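Local coordinates for GH86A beta-porphyranase (Bacteroides plebeius, PDB 4AW7), which hydrolyses the sulfated red-algal polysaccharide porphyran at beta-1,4 linkages between D-galactose and L-galactose-6-sulfate, releasing mainly disaccharides, at residues R40-N45 with E306-L311; F297-F302 with A396-D401; F362-N367 with T455-A460; T422-Y427 with I434-Q439. All coordinates share one frame; numbering follows the deposited sequence.

The four contacts run from the catalytic barrel (interaction 1), across its interface with the beta-sandwich domain (2 and 3), to the edge of the sandwich sheet (4). The side chain of Leu-311 in interaction 1 is about 11 Å from that of the substrate-binding His-229. Interaction 1 touches interaction 2 where Tyr-43 CB packs on Leu-301 CD1, and interaction 3 through Arg-40 NH1 to Trp-365 O, a probable hydrogen bond of 2.9 Å. Interactions 2 and 3 meet adjacent strands; interaction 4, centred about 8 Å from interaction 3, continues their sheet. Interactions 2 to 4 lie away from the substrate-binding and catalytic residues, though the side chain of Leu-400 in interaction 2 is about 6 Å from a bound calcium ion.

Interaction 1 of 4, residues R40-N45 with E306-L311; sequences RSKYFN and ERQDNL
Lys-42 and Tyr-43 lie next to each other on one loop and meet Gln-308 and Leu-311, at the turn leading into strand 311-316, in quite different ways, one by charge and one by packing. The lysine chain is extended beyond CG, with CG anti to the carbonyl carbon (chi1 -70°), and this carries NZ between two backbone carbonyls. It donates to Leu-311 O at 2.8 Å and to Gln-308 O at 3.0 Å, tilted about 20° from each carbonyl plane. A water, which also accepts from Gln-308 NE2, takes a third bond from the ammonium group. Gln-308 O receives a second donor, Leu-311 N, on the face of its plane opposite to the lysine. On the way, Lys-42 CD passes Gln-308 CG at 3.7 Å, the two chains crossing nearly at a right angle.

Tyr-43 brings its ring in beside the lysine. Its CE1 meets Leu-311 CD2 at 3.4 Å in an oblique approach, and Gln-308 OE1 sits at the ring edge, near its plane. The hydroxyl comes up to Gln-308 CB at 3.1 Å, but its polar need is satisfied by a bond to Leu-304 O at the end of helix 293-305. The amide of Gln-308 in turn has its main partner in Arg-372.

The contact thus joins the approaches to the first and last strands of the parallel barrel, strands 45-46 and 311-316. With three acceptors around one ammonium, two of them main-chain oxygens, the positive charge of Lys-42 is probably well stabilised.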
# COMPACT_ATOMS: atom_id res chain seq x y z
N ARG A 40 7.97 -10.59 -4.40
CA ARG A 40 8.83 -9.41 -4.29
C ARG A 40 8.39 -8.30 -5.24
O ARG A 40 8.54 -7.13 -4.90
CB ARG A 40 10.28 -9.78 -4.55
CG ARG A 40 10.94 -10.59 -3.45
CD ARG A 40 12.43 -10.86 -3.77
NE ARG A 40 13.17 -9.64 -3.99
CZ ARG A 40 13.70 -8.89 -3.04
NH1 ARG A 40 13.65 -9.25 -1.77
NH2 ARG A 40 14.29 -7.74 -3.35
N SER A 41 7.89 -8.67 -6.43
CA SER A 41 7.48 -7.69 -7.41
C SER A 41 6.29 -6.84 -7.00
O SER A 41 5.97 -5.87 -7.65
CB SER A 41 7.18 -8.35 -8.74
OG SER A 41 5.88 -8.94 -8.77
N LYS A 42 5.62 -7.23 -5.92
CA LYS A 42 4.54 -6.40 -5.37
C LYS A 42 5.02 -5.32 -4.44
O LYS A 42 4.22 -4.45 -4.09
CB LYS A 42 3.45 -7.28 -4.71
CG LYS A 42 2.65 -8.06 -5.74
CD LYS A 42 1.54 -8.89 -5.15
CE LYS A 42 0.64 -9.52 -6.24
NZ LYS A 42 -0.56 -10.14 -5.63
N TYR A 43 6.29 -5.33 -4.06
CA TYR A 43 6.84 -4.48 -3.00
C TYR A 43 8.13 -3.78 -3.32
O TYR A 43 8.26 -2.57 -3.10
CB TYR A 43 7.02 -5.29 -1.68
CG TYR A 43 5.74 -5.95 -1.26
CD1 TYR A 43 4.68 -5.18 -0.76
CD2 TYR A 43 5.51 -7.29 -1.43
CE1 TYR A 43 3.46 -5.75 -0.45
CE2 TYR A 43 4.31 -7.88 -1.12
CZ TYR A 43 3.27 -7.10 -0.62
OH TYR A 43 2.06 -7.72 -0.36
N PHE A 44 9.14 -4.54 -3.76
CA PHE A 44 10.49 -4.02 -3.90
C PHE A 44 10.70 -3.45 -5.28
O PHE A 44 11.26 -4.11 -6.17
CB PHE A 44 11.51 -5.10 -3.49
CG PHE A 44 11.26 -5.62 -2.10
CD1 PHE A 44 11.28 -4.75 -1.02
CD2 PHE A 44 10.86 -6.93 -1.88
CE1 PHE A 44 10.95 -5.20 0.26
CE2 PHE A 44 10.56 -7.36 -0.61
CZ PHE A 44 10.61 -6.48 0.44
N ASN A 45 10.17 -2.25 -5.45
CA ASN A 45 10.11 -1.53 -6.71
C ASN A 45 10.64 -0.12 -6.46
O ASN A 45 10.68 0.36 -5.34
CB ASN A 45 8.66 -1.45 -7.20
CG ASN A 45 8.07 -2.83 -7.46
OD1 ASN A 45 8.71 -3.65 -8.13
ND2 ASN A 45 6.87 -3.13 -6.93
N GLU A 306 0.81 -7.84 4.40
CA GLU A 306 -0.36 -8.54 4.93
C GLU A 306 -1.58 -8.41 4.02
O GLU A 306 -2.61 -9.03 4.33
CB GLU A 306 -0.69 -8.01 6.31
CG GLU A 306 0.25 -8.52 7.38
CD GLU A 306 0.12 -10.02 7.61
OE1 GLU A 306 -0.99 -10.47 7.95
OE2 GLU A 306 1.10 -10.76 7.46
N ARG A 307 -1.47 -7.72 2.91
CA ARG A 307 -2.54 -7.58 1.94
C ARG A 307 -2.20 -8.22 0.58
O ARG A 307 -2.85 -7.95 -0.43
CB ARG A 307 -2.93 -6.12 1.73
CG ARG A 307 -3.36 -5.42 3.00
CD ARG A 307 -3.89 -4.06 2.70
NE ARG A 307 -4.18 -3.32 3.93
CZ ARG A 307 -5.37 -3.10 4.47
NH1 ARG A 307 -6.49 -3.49 3.88
NH2 ARG A 307 -5.43 -2.43 5.62
N GLN A 308 -1.14 -9.05 0.53
CA GLN A 308 -0.63 -9.48 -0.78
C GLN A 308 -1.70 -10.12 -1.67
O GLN A 308 -1.69 -9.95 -2.89
CB GLN A 308 0.54 -10.45 -0.61
CG GLN A 308 1.30 -10.67 -1.90
CD GLN A 308 2.36 -11.73 -1.76
OE1 GLN A 308 3.35 -11.55 -1.04
NE2 GLN A 308 2.17 -12.85 -2.46
N ASP A 309 -2.60 -10.88 -1.06
CA ASP A 309 -3.67 -11.56 -1.77
C ASP A 309 -4.70 -10.62 -2.35
O ASP A 309 -5.52 -11.06 -3.17
CB ASP A 309 -4.36 -12.61 -0.90
CG ASP A 309 -4.88 -12.10 0.41
OD1 ASP A 309 -4.36 -11.13 0.98
OD2 ASP A 309 -5.83 -12.73 0.94
N ASN A 310 -4.70 -9.37 -1.92
CA ASN A 310 -5.56 -8.34 -2.49
C ASN A 310 -4.80 -7.10 -2.96
O ASN A 310 -5.32 -5.99 -2.92
CB ASN A 310 -6.67 -7.93 -1.52
CG ASN A 310 -7.83 -7.26 -2.25
OD1 ASN A 310 -8.22 -7.69 -3.34
ND2 ASN A 310 -8.34 -6.12 -1.70
N LEU A 311 -3.57 -7.30 -3.42
CA LEU A 311 -2.68 -6.19 -3.79
C LEU A 311 -2.08 -6.49 -5.16
O LEU A 311 -1.35 -7.46 -5.33
CB LEU A 311 -1.58 -6.02 -2.75
CG LEU A 311 -0.60 -4.85 -3.03
CD1 LEU A 311 -1.25 -3.48 -2.78
CD2 LEU A 311 0.65 -5.02 -2.15
O HOH W 1 0.15 -12.69 -4.58

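Interaction 2 of 4, residues F297-F302 with A396-D401; sequences FNHFLF and ALDNLD
Asp-398, on a strand of the beta-sandwich domain, reaches His-299 and Phe-302 of helix 293-305; the axes of helix segment 297-302 and strand segment 396-399 approach to 8.7 Å, with 117° between their directions. The aspartate side chain can be followed atom by atom. CB rests over one face of the Phe-302 ring, offset toward the rim, in a CH-pi contact 3.8 Å from the centroid. From there CG lies anti to the backbone N (chi1 -176°), which carries the carboxylate past the phenyl ring to the histidine. OD2 then accepts from His-299 ND1 at 2.6 Å through its syn lone pair, in the plane of the imidazole and nearly straight. The other oxygen, OD1, lies 3.3 Å from the same His-299 ND1. The carboxylate is turned about 54° from that ring. Gln-383 NE2 also bonds to OD2, and Thr-455 OG1 to OD1, so both oxygens are engaged.

Leu-400 CD2 approaches ND1 of His-299 at 3.5 Å in an oblique position, the leucine and histidine chains sliding past each other in opposite directions. Next to the aspartate, the Phe-302 ring has its CZ against Ala-396 CB at 3.8 Å, with Ala-396 O near its edge.

All of these residues are buried, well apart from the substrate cleft. The NE2 of His-299 bonds to Asn-453 OD1; with both ring nitrogens apparently acting as donors beside a carboxylate, the imidazole may carry a positive charge, and the short ND1 to OD2 bond would then be a charge-assisted link between the barrel helix and the sandwich strand.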
# COMPACT_ATOMS: atom_id res chain seq x y z
N PHE A 297 8.78 3.98 4.26
CA PHE A 297 8.73 2.81 3.40
C PHE A 297 8.57 1.56 4.26
O PHE A 297 7.71 0.70 3.99
CB PHE A 297 9.97 2.63 2.53
CG PHE A 297 10.28 3.76 1.57
CD1 PHE A 297 9.33 4.63 1.06
CD2 PHE A 297 11.57 3.91 1.13
CE1 PHE A 297 9.68 5.67 0.20
CE2 PHE A 297 11.91 4.91 0.27
CZ PHE A 297 10.98 5.81 -0.18
N ASN A 298 9.42 1.39 5.27
CA ASN A 298 9.32 0.23 6.14
C ASN A 298 8.00 0.16 6.90
O ASN A 298 7.36 -0.90 6.99
CB ASN A 298 10.51 0.18 7.08
CG ASN A 298 11.76 -0.39 6.41
OD1 ASN A 298 11.66 -1.34 5.63
ND2 ASN A 298 12.94 0.18 6.74
N HIS A 299 7.55 1.28 7.46
CA HIS A 299 6.33 1.20 8.25
C HIS A 299 5.11 0.78 7.42
O HIS A 299 4.24 0.02 7.87
CB HIS A 299 6.01 2.53 8.94
CG HIS A 299 7.02 2.95 9.97
ND1 HIS A 299 7.57 2.10 10.89
CD2 HIS A 299 7.51 4.18 10.24
CE1 HIS A 299 8.38 2.79 11.68
NE2 HIS A 299 8.35 4.05 11.31
N PHE A 300 5.01 1.28 6.20
CA PHE A 300 3.92 0.93 5.32
C PHE A 300 4.07 -0.50 4.76
O PHE A 300 3.09 -1.18 4.54
CB PHE A 300 3.79 1.88 4.13
CG PHE A 300 3.22 3.23 4.49
CD1 PHE A 300 1.94 3.38 5.04
CD2 PHE A 300 3.95 4.37 4.25
CE1 PHE A 300 1.45 4.62 5.31
CE2 PHE A 300 3.45 5.64 4.52
CZ PHE A 300 2.21 5.78 5.09
N LEU A 301 5.31 -0.93 4.53
CA LEU A 301 5.57 -2.19 3.88
C LEU A 301 4.90 -3.35 4.61
O LEU A 301 4.35 -4.24 3.99
CB LEU A 301 7.08 -2.43 3.78
CG LEU A 301 7.56 -3.74 3.18
CD1 LEU A 301 7.14 -3.87 1.71
CD2 LEU A 301 9.07 -3.82 3.32
N PHE A 302 4.98 -3.36 5.93
CA PHE A 302 4.46 -4.51 6.66
C PHE A 302 2.94 -4.61 6.53
O PHE A 302 2.41 -5.72 6.39
CB PHE A 302 4.86 -4.43 8.16
CG PHE A 302 6.31 -4.76 8.45
CD1 PHE A 302 7.36 -3.92 8.06
CD2 PHE A 302 6.65 -5.91 9.14
CE1 PHE A 302 8.67 -4.24 8.30
CE2 PHE A 302 7.95 -6.22 9.41
CZ PHE A 302 8.98 -5.38 8.99
N ALA A 396 11.49 -10.46 10.11
CA ALA A 396 11.55 -9.01 10.08
C ALA A 396 10.67 -8.40 11.15
O ALA A 396 9.58 -8.89 11.39
CB ALA A 396 11.15 -8.45 8.69
N LEU A 397 11.17 -7.31 11.74
CA LEU A 397 10.45 -6.55 12.78
C LEU A 397 10.55 -5.07 12.50
O LEU A 397 11.61 -4.57 12.14
CB LEU A 397 11.03 -6.84 14.19
CG LEU A 397 11.07 -8.31 14.60
CD1 LEU A 397 12.39 -8.94 14.22
CD2 LEU A 397 10.67 -8.46 16.08
N ASP A 398 9.47 -4.37 12.79
CA ASP A 398 9.40 -2.91 12.65
C ASP A 398 8.72 -2.31 13.87
O ASP A 398 7.75 -2.88 14.35
CB ASP A 398 8.58 -2.55 11.39
CG ASP A 398 8.53 -1.07 11.12
OD1 ASP A 398 9.59 -0.47 10.92
OD2 ASP A 398 7.40 -0.53 11.09
N ASN A 399 9.21 -1.21 14.37
CA ASN A 399 8.62 -0.56 15.55
C ASN A 399 7.87 0.72 15.14
O ASN A 399 8.51 1.71 14.78
CB ASN A 399 9.71 -0.25 16.58
CG ASN A 399 9.16 0.36 17.87
OD1 ASN A 399 7.97 0.52 18.02
ND2 ASN A 399 10.06 0.64 18.80
N LEU A 400 6.55 0.69 15.23
CA LEU A 400 5.69 1.83 14.95
C LEU A 400 5.54 2.79 16.14
O LEU A 400 4.92 3.86 15.98
CB LEU A 400 4.29 1.38 14.54
CG LEU A 400 4.13 0.66 13.20
CD1 LEU A 400 2.78 -0.06 13.19
CD2 LEU A 400 4.26 1.60 12.04
N ASP A 401 6.02 2.40 17.31
CA ASP A 401 5.84 3.20 18.54
C ASP A 401 6.88 4.30 18.60
O ASP A 401 7.85 4.32 17.86
CB ASP A 401 5.98 2.30 19.77
CG ASP A 401 5.42 2.89 21.04
OD1 ASP A 401 4.54 3.76 21.03
OD2 ASP A 401 5.89 2.43 22.09

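Interaction 3 of 4, residues F362-N367 with T455-A460; sequences FELWKN and TIVLVA
Helix 359-365 lies against a face of the beta-sandwich sheet, where its Leu-364 and Trp-365 meet Thr-455 and Val-457 of strand 454-462. The leucine sets its two methyl groups on different strand residues: CD1 touches Val-457 CG2 at 3.7 Å, while CD2 reaches Thr-455 CG2 at 3.8 Å. Its CG is anti to the backbone N (chi1 174°), which extends the branch toward the strand. The Leu-364 and Thr-455 chains cross roughly at a right angle. Thr-455 turns its methyl to the leucine, while OG1 bonds to Asp-398 OD1.

Val-457 CG2 does double duty, for it also sits squarely over the six-membered ring of Trp-365, 4.1 Å from the centroid and only 4° off the normal, a CH-pi contact. The other face of the indole is met by the Phe-44 ring, so the tryptophan is sandwiched between the barrel side and the sheet. Its NE1 is bonded to Asn-298 OD1 of helix 293-305, which helps to set the rotation of the indole.

Apolar, and without a hydrogen bond between the two segments, this is the packing expected where a helix lies on the face of a beta-sheet, here joining the catalytic barrel to its sandwich domain.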
# COMPACT_ATOMS: atom_id res chain seq x y z
N PHE A 362 16.58 -1.10 0.16
CA PHE A 362 16.67 -2.28 -0.68
C PHE A 362 17.73 -3.27 -0.17
O PHE A 362 17.56 -4.48 -0.26
CB PHE A 362 16.84 -1.88 -2.12
CG PHE A 362 15.69 -1.03 -2.62
CD1 PHE A 362 14.48 -1.60 -2.92
CD2 PHE A 362 15.82 0.33 -2.75
CE1 PHE A 362 13.43 -0.84 -3.36
CE2 PHE A 362 14.76 1.10 -3.22
CZ PHE A 362 13.57 0.50 -3.52
N GLU A 363 18.82 -2.77 0.38
CA GLU A 363 19.82 -3.66 1.00
C GLU A 363 19.19 -4.48 2.13
O GLU A 363 19.37 -5.69 2.21
CB GLU A 363 21.01 -2.86 1.53
CG GLU A 363 22.17 -3.77 1.93
CD GLU A 363 22.84 -4.39 0.68
OE1 GLU A 363 23.24 -3.63 -0.15
OE2 GLU A 363 22.94 -5.64 0.50
N LEU A 364 18.38 -3.81 2.96
CA LEU A 364 17.79 -4.46 4.11
C LEU A 364 16.96 -5.68 3.68
O LEU A 364 16.93 -6.70 4.38
CB LEU A 364 16.88 -3.45 4.84
CG LEU A 364 16.03 -3.92 6.01
CD1 LEU A 364 16.96 -4.35 7.16
CD2 LEU A 364 15.06 -2.85 6.46
N TRP A 365 16.23 -5.53 2.58
CA TRP A 365 15.33 -6.55 2.09
C TRP A 365 15.91 -7.43 1.00
O TRP A 365 15.23 -8.29 0.45
CB TRP A 365 14.03 -5.88 1.61
CG TRP A 365 13.25 -5.28 2.76
CD1 TRP A 365 13.21 -3.99 3.14
CD2 TRP A 365 12.45 -6.01 3.70
NE1 TRP A 365 12.43 -3.85 4.25
CE2 TRP A 365 11.94 -5.08 4.61
CE3 TRP A 365 12.08 -7.34 3.82
CZ2 TRP A 365 11.08 -5.45 5.64
CZ3 TRP A 365 11.23 -7.71 4.87
CH2 TRP A 365 10.73 -6.74 5.74
N LYS A 366 17.19 -7.28 0.69
CA LYS A 366 17.76 -8.05 -0.40
C LYS A 366 17.72 -9.55 -0.07
O LYS A 366 17.94 -9.97 1.07
CB LYS A 366 19.20 -7.59 -0.70
CG LYS A 366 19.77 -8.20 -2.01
CD LYS A 366 21.16 -7.61 -2.28
CE LYS A 366 22.03 -8.40 -3.27
NZ LYS A 366 23.25 -7.67 -3.59
N ASN A 367 17.38 -10.34 -1.07
CA ASN A 367 17.25 -11.80 -0.95
C ASN A 367 16.08 -12.31 -0.16
O ASN A 367 15.83 -13.50 -0.16
CB ASN A 367 18.58 -12.46 -0.50
CG ASN A 367 19.68 -12.28 -1.56
OD1 ASN A 367 19.52 -12.73 -2.69
ND2 ASN A 367 20.74 -11.63 -1.19
N THR A 455 14.05 -0.83 11.62
CA THR A 455 13.57 -2.09 11.09
C THR A 455 14.73 -3.08 11.09
O THR A 455 15.84 -2.73 10.66
CB THR A 455 12.98 -1.90 9.69
OG1 THR A 455 12.05 -0.81 9.73
CG2 THR A 455 12.35 -3.15 9.15
N ILE A 456 14.45 -4.29 11.52
CA ILE A 456 15.45 -5.35 11.62
C ILE A 456 15.02 -6.52 10.74
O ILE A 456 13.84 -6.92 10.73
CB ILE A 456 15.59 -5.82 13.13
CG1 ILE A 456 16.19 -4.67 13.98
CG2 ILE A 456 16.41 -7.10 13.29
CD1 ILE A 456 16.03 -4.84 15.50
N VAL A 457 15.97 -7.10 10.03
CA VAL A 457 15.78 -8.35 9.31
C VAL A 457 16.87 -9.31 9.77
O VAL A 457 18.07 -9.02 9.64
CB VAL A 457 15.82 -8.15 7.78
CG1 VAL A 457 15.81 -9.47 7.04
CG2 VAL A 457 14.67 -7.28 7.32
N LEU A 458 16.44 -10.40 10.37
CA LEU A 458 17.31 -11.51 10.73
C LEU A 458 17.28 -12.54 9.61
O LEU A 458 16.21 -12.90 9.10
CB LEU A 458 16.79 -12.15 12.01
CG LEU A 458 16.82 -11.29 13.27
CD1 LEU A 458 15.88 -11.82 14.33
CD2 LEU A 458 18.21 -11.23 13.82
N VAL A 459 18.47 -13.00 9.22
CA VAL A 459 18.65 -13.98 8.15
C VAL A 459 19.38 -15.16 8.77
O VAL A 459 20.39 -14.97 9.47
CB VAL A 459 19.43 -13.42 6.97
CG1 VAL A 459 19.54 -14.47 5.83
CG2 VAL A 459 18.83 -12.12 6.51
N ALA A 460 18.87 -16.35 8.56
CA ALA A 460 19.50 -17.53 9.16
C ALA A 460 19.35 -18.74 8.27
O ALA A 460 18.49 -18.77 7.38
CB ALA A 460 18.84 -17.81 10.51

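Interaction 4 of 4, residues T422-Y427 with I434-Q439; sequences TKRSLY and IEYTEQ
Strands 422-427 and 434-439 run antiparallel, their directions 174° apart and their axes 4.7 Å from each other at closest. Three hydrogen-bonded pairs hold them: Lys-423 with Gln-439, Ser-425 with Thr-437 and Tyr-427 with Glu-435. The bond from Lys-423 N to Gln-439 O is 2.7 Å long. The non-hydrogen-bonded pairs between them, Arg-424 with Glu-438 and Leu-426 with Tyr-436, bring alpha carbons close to opposite oxygens, as where Tyr-436 CA meets Ser-425 O at 3.2 Å. This is a beta hairpin at the rim of the sandwich sheet, its first strand also paired with strand 454-462.

On the face of Lys-423, the lysine bends at its last two torsions (chi3 63°, chi4 74°) so that NZ donates a hydrogen bond to Gln-439 OE1 at 2.9 Å, from well above the amide plane. A water bridges NZ, Lys-423 O and Thr-437 OG1; another joins Ser-425 OG to Glu-435 O. Ser-425 OG also bonds to Gln-454 NE2.

On the opposite face, Arg-424 runs alongside Tyr-436, whose OH lies 3.5 Å from the arginine CD. A water accepts from Arg-424 NE and donates to Glu-438 OE2, the charged atoms themselves being 4.3 Å apart. Arg-424 NH1 bonds to the backbone oxygens Leu-364 O and Lys-366 O. Leu-426 CD2 packs on Ile-434 CG2 at 3.9 Å, and Leu-426 CB stands at the edge of the Tyr-436 ring.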
# COMPACT_ATOMS: atom_id res chain seq x y z
N THR A 422 22.41 -13.82 10.93
CA THR A 422 22.91 -12.47 10.62
C THR A 422 21.78 -11.47 10.89
O THR A 422 20.61 -11.70 10.56
CB THR A 422 23.42 -12.38 9.19
OG1 THR A 422 24.46 -13.36 8.98
CG2 THR A 422 23.94 -11.03 8.87
N LYS A 423 22.12 -10.38 11.53
CA LYS A 423 21.17 -9.33 11.84
C LYS A 423 21.43 -8.13 10.95
O LYS A 423 22.52 -7.53 11.01
CB LYS A 423 21.27 -8.92 13.31
CG LYS A 423 20.33 -7.82 13.66
CD LYS A 423 20.26 -7.50 15.13
CE LYS A 423 21.57 -7.01 15.66
NZ LYS A 423 21.93 -5.62 15.26
N ARG A 424 20.44 -7.75 10.16
CA ARG A 424 20.45 -6.48 9.44
C ARG A 424 19.59 -5.47 10.18
O ARG A 424 18.50 -5.78 10.62
CB ARG A 424 19.87 -6.67 8.05
CG ARG A 424 20.49 -7.81 7.21
CD ARG A 424 19.73 -7.99 5.93
NE ARG A 424 20.25 -9.08 5.13
CZ ARG A 424 19.71 -9.47 3.99
NH1 ARG A 424 18.64 -8.84 3.52
NH2 ARG A 424 20.18 -10.50 3.32
N SER A 425 20.08 -4.25 10.29
CA SER A 425 19.38 -3.17 10.97
C SER A 425 19.45 -1.90 10.16
O SER A 425 20.53 -1.47 9.80
CB SER A 425 20.01 -2.92 12.33
OG SER A 425 19.46 -1.78 12.92
N LEU A 426 18.30 -1.28 9.94
CA LEU A 426 18.19 0.01 9.28
C LEU A 426 17.47 0.96 10.23
O LEU A 426 16.27 0.83 10.50
CB LEU A 426 17.46 -0.10 7.95
CG LEU A 426 17.56 1.12 7.02
CD1 LEU A 426 17.02 0.73 5.65
CD2 LEU A 426 16.88 2.37 7.58
N TYR A 427 18.22 1.92 10.77
CA TYR A 427 17.70 2.90 11.70
C TYR A 427 17.74 4.27 11.03
O TYR A 427 18.77 4.68 10.55
CB TYR A 427 18.52 2.92 13.00
CG TYR A 427 18.16 4.07 13.92
CD1 TYR A 427 16.85 4.36 14.21
CD2 TYR A 427 19.13 4.87 14.53
CE1 TYR A 427 16.48 5.41 15.05
CE2 TYR A 427 18.75 5.93 15.39
CZ TYR A 427 17.43 6.19 15.61
OH TYR A 427 17.08 7.24 16.47
N ILE A 434 20.51 7.75 7.93
CA ILE A 434 20.40 6.29 8.01
C ILE A 434 21.64 5.66 8.60
O ILE A 434 22.75 5.94 8.15
CB ILE A 434 20.10 5.69 6.61
CG1 ILE A 434 18.68 6.13 6.20
CG2 ILE A 434 20.23 4.16 6.65
CD1 ILE A 434 18.35 5.80 4.73
N GLU A 435 21.43 4.78 9.58
CA GLU A 435 22.49 3.90 10.10
C GLU A 435 22.10 2.46 9.74
O GLU A 435 21.11 1.92 10.27
CB GLU A 435 22.66 4.04 11.62
CG GLU A 435 23.78 3.18 12.23
CD GLU A 435 25.18 3.66 11.85
OE1 GLU A 435 25.32 4.82 11.38
OE2 GLU A 435 26.13 2.86 12.00
N TYR A 436 22.85 1.88 8.82
CA TYR A 436 22.62 0.52 8.35
C TYR A 436 23.78 -0.35 8.78
O TYR A 436 24.94 -0.04 8.48
CB TYR A 436 22.46 0.46 6.82
CG TYR A 436 22.16 -0.95 6.37
CD1 TYR A 436 20.87 -1.45 6.48
CD2 TYR A 436 23.15 -1.79 5.92
CE1 TYR A 436 20.60 -2.72 6.14
CE2 TYR A 436 22.87 -3.09 5.55
CZ TYR A 436 21.57 -3.56 5.67
OH TYR A 436 21.24 -4.85 5.35
N THR A 437 23.47 -1.45 9.44
CA THR A 437 24.48 -2.42 9.88
C THR A 437 24.07 -3.85 9.55
O THR A 437 22.86 -4.17 9.48
CB THR A 437 24.76 -2.30 11.39
OG1 THR A 437 23.57 -2.59 12.13
CG2 THR A 437 25.26 -0.88 11.77
N GLU A 438 25.07 -4.71 9.34
CA GLU A 438 24.89 -6.15 9.19
C GLU A 438 25.90 -6.78 10.15
O GLU A 438 27.10 -6.47 10.08
CB GLU A 438 25.16 -6.59 7.76
CG GLU A 438 24.94 -8.05 7.44
CD GLU A 438 24.97 -8.33 5.93
OE1 GLU A 438 25.43 -7.46 5.19
OE2 GLU A 438 24.53 -9.40 5.49
N GLN A 439 25.41 -7.62 11.05
CA GLN A 439 26.23 -8.26 12.09
C GLN A 439 25.93 -9.75 12.17
O GLN A 439 24.78 -10.19 12.18
CB GLN A 439 25.89 -7.63 13.44
CG GLN A 439 26.22 -6.14 13.45
CD GLN A 439 25.61 -5.41 14.61
OE1 GLN A 439 24.83 -5.97 15.37
NE2 GLN A 439 26.00 -4.12 14.78
O HOH W 2 22.85 -5.27 12.67
O HOH W 3 22.42 -10.75 5.72
O HOH W 4 21.22 0.26 12.47